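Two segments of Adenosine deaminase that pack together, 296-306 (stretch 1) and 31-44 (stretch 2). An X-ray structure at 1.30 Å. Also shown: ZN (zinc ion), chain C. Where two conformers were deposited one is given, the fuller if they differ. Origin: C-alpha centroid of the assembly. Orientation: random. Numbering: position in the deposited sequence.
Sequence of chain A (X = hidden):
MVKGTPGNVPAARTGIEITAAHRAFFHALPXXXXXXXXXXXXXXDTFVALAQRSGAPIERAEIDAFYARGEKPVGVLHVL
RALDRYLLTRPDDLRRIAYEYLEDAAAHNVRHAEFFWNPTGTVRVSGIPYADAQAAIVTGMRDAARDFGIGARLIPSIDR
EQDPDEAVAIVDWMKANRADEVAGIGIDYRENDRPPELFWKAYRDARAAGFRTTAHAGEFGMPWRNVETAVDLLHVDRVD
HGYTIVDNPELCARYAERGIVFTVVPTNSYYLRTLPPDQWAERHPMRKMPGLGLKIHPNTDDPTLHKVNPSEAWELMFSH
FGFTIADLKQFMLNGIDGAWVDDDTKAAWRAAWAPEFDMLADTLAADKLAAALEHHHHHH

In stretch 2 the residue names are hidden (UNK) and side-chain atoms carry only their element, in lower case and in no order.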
# COMPACT_ATOMS: atom_id res chain seq x y z
N ILE A 296 3.28 3.30 12.86
CA ILE A 296 3.45 3.15 11.42
C ILE A 296 3.50 1.68 11.02
O ILE A 296 3.74 0.80 11.86
CB ILE A 296 4.69 3.90 10.88
CG1 ILE A 296 6.00 3.20 11.29
CG2 ILE A 296 4.66 5.37 11.32
CD1 ILE A 296 7.25 3.86 10.70
N HIS A 297 3.30 1.43 9.73
CA HIS A 297 3.29 0.09 9.18
C HIS A 297 3.78 0.17 7.75
O HIS A 297 3.20 0.89 6.95
CB HIS A 297 1.88 -0.49 9.23
CG HIS A 297 1.77 -1.84 8.58
ND1 HIS A 297 1.25 -2.01 7.32
CD2 HIS A 297 2.14 -3.06 9.02
CE1 HIS A 297 1.30 -3.30 7.01
NE2 HIS A 297 1.84 -3.96 8.02
N PRO A 298 4.87 -0.55 7.42
CA PRO A 298 5.48 -0.42 6.09
C PRO A 298 4.79 -1.28 5.03
O PRO A 298 4.29 -2.37 5.34
CB PRO A 298 6.90 -0.92 6.33
CG PRO A 298 6.73 -1.96 7.39
CD PRO A 298 5.65 -1.43 8.30
N ASN A 299 4.79 -0.79 3.79
CA ASN A 299 4.07 -1.40 2.69
C ASN A 299 4.79 -1.13 1.38
O ASN A 299 5.68 -0.29 1.33
CB ASN A 299 2.66 -0.81 2.62
CG ASN A 299 1.79 -1.23 3.77
OD1 ASN A 299 1.15 -2.26 3.71
ND2 ASN A 299 1.76 -0.42 4.84
N THR A 300 4.37 -1.82 0.31
CA THR A 300 5.01 -1.71 -1.01
C THR A 300 4.44 -0.63 -1.92
O THR A 300 5.17 -0.11 -2.78
CB THR A 300 5.03 -3.06 -1.78
OG1 THR A 300 3.69 -3.51 -2.02
CG2 THR A 300 5.80 -4.14 -1.01
N ASP A 301 3.15 -0.30 -1.77
CA ASP A 301 2.43 0.72 -2.59
C ASP A 301 2.22 0.27 -4.04
O ASP A 301 1.09 -0.00 -4.45
CB ASP A 301 3.14 2.09 -2.51
CG ASP A 301 2.21 3.31 -2.74
OD1 ASP A 301 0.96 3.23 -2.88
OD2 ASP A 301 2.77 4.42 -2.74
N ASP A 302 3.31 0.20 -4.81
CA ASP A 302 3.26 -0.25 -6.21
C ASP A 302 4.39 -1.24 -6.40
O ASP A 302 5.43 -0.89 -6.99
CB ASP A 302 3.41 0.94 -7.17
CG ASP A 302 2.39 2.02 -6.93
OD1 ASP A 302 1.22 1.85 -7.33
OD2 ASP A 302 2.75 3.07 -6.35
N PRO A 303 4.22 -2.48 -5.91
CA PRO A 303 5.36 -3.40 -5.79
C PRO A 303 6.08 -3.69 -7.10
O PRO A 303 7.31 -3.74 -7.11
CB PRO A 303 4.74 -4.67 -5.19
CG PRO A 303 3.27 -4.53 -5.46
CD PRO A 303 2.99 -3.07 -5.36
N THR A 304 5.36 -3.87 -8.20
CA THR A 304 6.05 -4.24 -9.43
C THR A 304 6.66 -3.04 -10.14
O THR A 304 7.63 -3.18 -10.89
CB THR A 304 5.16 -5.02 -10.39
OG1 THR A 304 4.01 -4.22 -10.71
CG2 THR A 304 4.73 -6.34 -9.77
N LEU A 305 6.11 -1.85 -9.90
CA LEU A 305 6.62 -0.63 -10.53
C LEU A 305 7.73 0.01 -9.70
O LEU A 305 8.65 0.62 -10.25
CB LEU A 305 5.49 0.37 -10.75
CG LEU A 305 4.37 -0.13 -11.67
CD1 LEU A 305 3.28 0.92 -11.82
CD2 LEU A 305 4.90 -0.54 -13.03
N HIS A 306 7.66 -0.14 -8.38
CA HIS A 306 8.71 0.34 -7.48
C HIS A 306 9.83 -0.68 -7.34
O HIS A 306 10.86 -0.39 -6.72
CB HIS A 306 8.15 0.61 -6.08
CG HIS A 306 7.36 1.89 -5.97
ND1 HIS A 306 7.09 2.47 -4.75
CD2 HIS A 306 6.78 2.67 -6.90
CE1 HIS A 306 6.38 3.57 -4.95
NE2 HIS A 306 6.18 3.71 -6.24
N UNK A 31 3.03 -11.15 7.77
CA UNK A 31 2.73 -9.78 7.40
C UNK A 31 1.29 -9.55 7.04
O UNK A 31 0.59 -10.45 6.54
c UNK A 31 7.24 -9.71 4.98
c UNK A 31 5.75 -9.36 4.93
n UNK A 31 7.53 -11.18 5.15
c UNK A 31 5.07 -9.51 6.29
c UNK A 31 3.55 -9.39 6.15
N UNK A 32 0.81 -8.34 7.31
CA UNK A 32 -0.34 -7.82 6.59
C UNK A 32 0.19 -6.75 5.64
O UNK A 32 1.25 -6.16 5.87
c UNK A 32 -1.88 -8.25 8.53
c UNK A 32 -1.44 -7.23 7.49
c UNK A 32 -0.95 -5.96 8.17
N UNK A 33 -0.55 -6.51 4.56
CA UNK A 33 -0.29 -5.38 3.68
C UNK A 33 -1.56 -4.54 3.63
O UNK A 33 -2.65 -5.06 3.34
c UNK A 33 0.14 -5.80 2.27
o UNK A 33 1.17 -5.81 -0.55
o UNK A 33 2.46 -4.19 0.23
c UNK A 33 1.42 -4.89 0.27
c UNK A 33 0.42 -4.60 1.36
N UNK A 34 -1.41 -3.24 3.93
CA UNK A 34 -2.55 -2.33 4.02
C UNK A 34 -2.49 -1.20 2.99
O UNK A 34 -3.40 -0.39 2.93
c UNK A 34 -2.63 -1.71 5.42
c UNK A 34 -2.80 -2.66 6.60
c UNK A 34 -4.05 -3.50 6.42
c UNK A 34 -2.85 -1.87 7.90
N UNK A 35 -1.41 -1.14 2.21
CA UNK A 35 -1.22 -0.05 1.25
C UNK A 35 -0.58 -0.60 -0.02
O UNK A 35 0.64 -0.70 -0.12
c UNK A 35 -0.37 1.07 1.86
n UNK A 35 -0.26 3.87 -0.54
c UNK A 35 -0.08 4.48 0.62
c UNK A 35 -0.38 2.52 -0.31
n UNK A 35 -0.10 3.57 1.58
c UNK A 35 -0.30 2.32 1.02
N UNK A 36 -1.43 -0.96 -0.97
CA UNK A 36 -0.98 -1.50 -2.24
C UNK A 36 -2.03 -1.23 -3.30
O UNK A 36 -3.20 -1.55 -3.12
c UNK A 36 -0.77 -3.01 -2.14
s UNK A 36 -0.08 -3.71 -3.64
N UNK A 37 -1.60 -0.64 -4.41
CA UNK A 37 -2.50 -0.38 -5.53
C UNK A 37 -2.44 -1.56 -6.49
O UNK A 37 -1.37 -1.93 -6.98
c UNK A 37 -2.13 0.93 -6.24
c UNK A 37 -2.96 3.87 -4.28
c UNK A 37 -2.14 2.11 -5.33
n UNK A 37 -1.73 3.68 -3.84
n UNK A 37 -3.24 2.94 -5.18
c UNK A 37 -1.20 2.58 -4.48
N UNK A 38 -3.61 -2.15 -6.74
CA UNK A 38 -3.76 -3.25 -7.68
C UNK A 38 -3.02 -3.00 -9.00
O UNK A 38 -2.27 -3.86 -9.47
c UNK A 38 -5.55 -4.63 -8.93
c UNK A 38 -5.03 -5.96 -8.36
c UNK A 38 -5.25 -3.48 -7.98
c UNK A 38 -7.04 -4.69 -9.22
N UNK A 39 -3.22 -1.82 -9.57
CA UNK A 39 -2.65 -1.51 -10.87
C UNK A 39 -1.15 -1.19 -10.80
O UNK A 39 -0.49 -1.08 -11.83
c UNK A 39 -3.44 -0.37 -11.55
c UNK A 39 -4.63 -0.81 -12.42
c UNK A 39 -5.66 -1.61 -11.62
c UNK A 39 -5.29 0.40 -13.08
N UNK A 40 -0.63 -1.07 -9.58
CA UNK A 40 0.81 -0.95 -9.37
C UNK A 40 1.48 -2.28 -9.03
O UNK A 40 2.67 -2.31 -8.65
N UNK A 41 0.72 -3.36 -9.15
CA UNK A 41 1.20 -4.71 -8.83
C UNK A 41 1.08 -5.65 -10.02
O UNK A 41 1.11 -6.86 -9.86
c UNK A 41 0.44 -5.27 -7.64
N UNK A 42 0.92 -5.10 -11.22
CA UNK A 42 0.85 -5.94 -12.41
C UNK A 42 2.25 -6.44 -12.79
O UNK A 42 3.18 -5.65 -12.92
c UNK A 42 0.21 -5.17 -13.59
c UNK A 42 -1.19 -4.70 -13.21
c UNK A 42 0.16 -6.04 -14.83
N UNK A 43 2.38 -7.75 -12.97
CA UNK A 43 3.67 -8.33 -13.36
C UNK A 43 4.05 -7.86 -14.76
O UNK A 43 3.18 -7.74 -15.63
n UNK A 43 1.64 -14.23 -9.65
n UNK A 43 2.64 -12.56 -10.87
n UNK A 43 2.03 -14.54 -11.89
c UNK A 43 3.61 -9.85 -13.33
c UNK A 43 3.31 -10.46 -11.97
c UNK A 43 2.11 -13.77 -10.80
c UNK A 43 3.16 -11.96 -12.09
N UNK A 44 5.33 -7.60 -14.98
CA UNK A 44 5.80 -7.14 -16.28
C UNK A 44 5.28 -8.01 -17.42
O UNK A 44 4.78 -7.49 -18.42
c UNK A 44 7.90 -6.76 -17.65
n UNK A 44 8.73 -5.83 -19.46
c UNK A 44 7.33 -7.10 -16.31
c UNK A 44 8.63 -7.12 -19.70
c UNK A 44 8.28 -5.58 -18.19
n UNK A 44 8.13 -7.71 -18.63
ZN ZN C . -0.55 4.74 -2.50
O HOH W 1 3.61 -5.04 4.91
O HOH W 2 2.48 -6.64 9.01
O HOH W 3 3.11 -6.39 -2.33
O HOH W 4 0.79 6.16 -2.75

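Position 31 carries four carbons in a row ending in nitrogen, and its side chain comes no nearer to stretch 1 than 6.0 Å, from CB to NE2 of His-297; an unbranched amine chain is Lys-31. Position 32 has three carbons, forked at CB, and one branch lies 3.4 Å from NE2 of His-297. This is Val-32, whose N and O bind separate waters that reach His-297 NE2 and Pro-298 O.

Position 33 shows three carbons, the third carrying two oxygens. One oxygen accepts from both N (3.0 Å) and OG1 (2.7 Å) of Thr-300, as a carboxylate on an extended chain can: Glu-33. Position 34 has four carbons, forked at the second, one of them 4.1 Å from ND1 of His-297; it is Leu-34, and its N donates to Asn-299 OD1 at 2.7 Å.

Position 35 is one carbon and a five-membered ring with two nitrogens, one of them 2.2 Å from ZN. That is His-35. Its N makes a weak hydrogen bond to Asn-299 OD1 (3.2 Å), and its O accepts from Asp-301 N (3.0 Å). Position 36 has one carbon and one sulfur, the sulfur 3.6 Å from CD of Pro-303: Cys-36, bridged to Asp-301 through the backbone.

Position 37 repeats the carbon and two-nitrogen ring, with a nitrogen 2.1 Å from ZN, hence His-37; its N donates to Asp-301 O at 2.8 Å. Positions 38 and 39 each have four carbons forked at the second, and both CA-to-CB bonds point away from stretch 1: Leu-38 and Leu-39.

Position 40 has no side-chain atoms and is Gly-40. A CB here would sit 2.0 Å from Asp-302 OD1, a clash. Its bare backbone fits closely, and its O accepts from Thr-304 N at 3.1 Å. Position 41 has a single carbon, 3.6 Å from CG of Pro-303: Ala-41.

Position 42 has three carbons branched at CB, Val-42; its O lies 2.8 Å from Thr-304 OG1. Position 43 has three carbons, a nitrogen, and a carbon bearing two more nitrogens, with CB pointing away: Arg-43, at a helix N-cap. Position 44, one carbon and a two-nitrogen ring beyond contact range, is His-44.

The rule is a metal site framed by backbone. The hydrogen bonds from Asp-301 N to His-35 O and from His-37 N to Asp-301 O flank Cys-36, while OD1 of Asp-301 joins both histidines on zinc, 2.2 Å from ZN. Asn-299 and Glu-33 brace one end through side-chain acceptors; Gly-40 lets the other close tightly.

Stretch 2 31-44: KVELHCHLLGAVRH
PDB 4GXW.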